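Local coordinates for protein b11L5F_LGL (Synthetic construct, PDB 6CZG) that is a computationally redesigned beta-barrel that probably binds a small-molecule ligand, from work on de novo fluorescence-activating barrels, at residues M4-A8 with C63-M69. Residues are numbered along the deposited sequence; the frame is centred on the assembly and turned at random.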
loop_
_atom_site.group_PDB
_atom_site.type_symbol
_atom_site.label_atom_id
_atom_site.label_comp_id
_atom_site.label_asym_id
_atom_site.label_seq_id
_atom_site.Cartn_x
_atom_site.Cartn_y
_atom_site.Cartn_z
ATOM N N MET A 4 1.707 -18.091 2.463
ATOM C CA MET A 4 0.555 -18.758 3.053
ATOM C C MET A 4 -0.770 -18.134 2.628
ATOM O O MET A 4 -1.824 -18.538 3.132
ATOM C CB MET A 4 0.671 -18.759 4.578
ATOM C CG MET A 4 1.735 -19.707 5.105
ATOM S SD MET A 4 1.221 -21.435 5.055
ATOM C CE MET A 4 0.216 -21.531 6.534
ATOM N N CYS A 5 -0.742 -17.159 1.721
ATOM C CA CYS A 5 -1.959 -16.620 1.130
ATOM C C CYS A 5 -1.623 -16.080 -0.253
ATOM O O CYS A 5 -0.543 -15.522 -0.462
ATOM C CB CYS A 5 -2.590 -15.536 2.013
ATOM S SG CYS A 5 -1.719 -13.959 2.083
ATOM N N ARG A 6 -2.553 -16.276 -1.195
ATOM C CA ARG A 6 -2.304 -15.963 -2.602
ATOM C C ARG A 6 -1.839 -14.524 -2.796
ATOM O O ARG A 6 -0.906 -14.259 -3.569
ATOM C CB ARG A 6 -3.573 -16.228 -3.414
ATOM C CG ARG A 6 -3.344 -16.563 -4.877
ATOM C CD ARG A 6 -4.516 -17.361 -5.429
ATOM N NE ARG A 6 -5.744 -16.570 -5.461
ATOM C CZ ARG A 6 -6.911 -17.014 -5.918
ATOM N NH1 ARG A 6 -7.016 -18.250 -6.385
ATOM N NH2 ARG A 6 -7.973 -16.221 -5.906
ATOM N N ALA A 7 -2.484 -13.578 -2.106
ATOM C CA ALA A 7 -2.118 -12.172 -2.239
ATOM C C ALA A 7 -0.652 -11.945 -1.894
ATOM O O ALA A 7 0.058 -11.226 -2.610
ATOM C CB ALA A 7 -3.021 -11.311 -1.356
ATOM N N ALA A 8 -0.178 -12.551 -0.803
ATOM C CA ALA A 8 1.230 -12.422 -0.442
ATOM C C ALA A 8 2.137 -13.046 -1.493
ATOM O O ALA A 8 3.273 -12.595 -1.678
ATOM C CB ALA A 8 1.488 -13.058 0.923
ATOM N N CYS A 63 -1.069 -11.351 5.672
ATOM C CA CYS A 63 -2.161 -12.167 5.158
ATOM C C CYS A 63 -3.402 -12.010 6.027
ATOM O O CYS A 63 -3.349 -12.186 7.246
ATOM C CB CYS A 63 -1.742 -13.637 5.104
ATOM S SG CYS A 63 -0.597 -14.075 3.773
ATOM N N LYS A 64 -4.516 -11.658 5.388
ATOM C CA LYS A 64 -5.812 -11.564 6.046
ATOM C C LYS A 64 -6.740 -12.680 5.589
ATOM O O LYS A 64 -7.221 -13.470 6.405
ATOM C CB LYS A 64 -6.438 -10.191 5.766
ATOM C CG LYS A 64 -7.419 -9.710 6.816
ATOM C CD LYS A 64 -8.424 -8.752 6.197
ATOM C CE LYS A 64 -9.367 -8.180 7.237
ATOM N NZ LYS A 64 -9.776 -6.789 6.896
ATOM N N THR A 65 -7.000 -12.759 4.292
ATOM C CA THR A 65 -7.684 -13.869 3.650
ATOM C C THR A 65 -6.865 -14.247 2.430
ATOM O O THR A 65 -5.952 -13.512 2.039
ATOM C CB THR A 65 -9.122 -13.491 3.248
ATOM O OG1 THR A 65 -9.088 -12.535 2.183
ATOM C CG2 THR A 65 -9.888 -12.911 4.431
ATOM N N PRO A 66 -7.149 -15.415 1.804
ATOM C CA PRO A 66 -6.391 -15.820 0.610
ATOM C C PRO A 66 -6.135 -14.708 -0.398
ATOM O O PRO A 66 -5.085 -14.695 -1.047
ATOM C CB PRO A 66 -7.275 -16.917 0.011
ATOM C CG PRO A 66 -7.858 -17.580 1.210
ATOM C CD PRO A 66 -8.038 -16.501 2.263
ATOM N N ASP A 67 -7.069 -13.765 -0.535
ATOM C CA ASP A 67 -6.919 -12.677 -1.493
ATOM C C ASP A 67 -6.888 -11.293 -0.853
ATOM O O ASP A 67 -6.943 -10.294 -1.579
ATOM C CB ASP A 67 -8.042 -12.732 -2.536
ATOM C CG ASP A 67 -8.073 -14.045 -3.291
ATOM O OD1 ASP A 67 -6.989 -14.610 -3.551
ATOM O OD2 ASP A 67 -9.182 -14.509 -3.633
ATOM N N THR A 68 -6.799 -11.192 0.475
ATOM C CA THR A 68 -6.757 -9.891 1.133
ATOM C C THR A 68 -5.641 -9.846 2.166
ATOM O O THR A 68 -5.336 -10.845 2.827
ATOM C CB THR A 68 -8.086 -9.534 1.823
ATOM O OG1 THR A 68 -8.314 -10.425 2.921
ATOM C CG2 THR A 68 -9.253 -9.614 0.844
ATOM N N MET A 69 -5.045 -8.661 2.304
ATOM C CA MET A 69 -3.967 -8.407 3.246
ATOM C C MET A 69 -4.309 -7.207 4.118
ATOM O O MET A 69 -5.039 -6.303 3.700
ATOM C CB MET A 69 -2.634 -8.136 2.529
ATOM C CG MET A 69 -2.315 -9.089 1.392
ATOM S SD MET A 69 -1.307 -10.484 1.923
ATOM C CE MET A 69 0.123 -9.634 2.584
#
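Cys-5 and Cys-63 tie the N-terminal segment 4-8 covalently to the end of barrel strand 54-65: their SG atoms lie 2.0 Å apart and the disulfide torsion is -82°, near the relaxed right angle. Cys-5 places its sulfur between its own backbone N and carbonyl carbon, which turns SG toward Cys-63.

Apolar packing continues from the bridge toward the helix. The sulfur of Met-69, on the next strand, approaches Cys-5 SG to 3.5 Å. The CB of Ala-7 rests against Met-69 CG at 3.6 Å, and the Ala-8 methyl lies 3.7 Å from Cys-63 SG. Bends at chi2 and chi3 fold the Met-69 chain back so that its CE also comes near the Ala-8 methyl; Leu-41 of strand 40-48 touches both residues.

The polar contacts gather at the type I turn from Thr-65 to Thr-68, which connects the two strands of this hairpin beside a classic bulge, where Lys-64 N and Thr-65 N both donate to Thr-68 O. Pro-66 O accepts from Ala-7 N in the first turn of helix 6-10 (3.0 Å, N-H...O angle 154°). Beyond it, Arg-6 and Asp-67 run side by side in a salt bridge with their guanidinium and carboxylate planes only 15° apart. NE and NH2 of Arg-6 share Asp-67 OD1, each at 3.0 Å, and NH2 also reaches OD2, but all three bonds are bent and weak. An asparagine at Asp-67 would probably leave the Arg-6 guanidinium without its balancing charge and freer to turn.

The chemistry thus implies an N-terminal helix fastened to one hairpin at the barrel's end chiefly by the disulfide, sulfur-methyl packing and one sound backbone bond, with the more exposed ion pair as a weaker supplement.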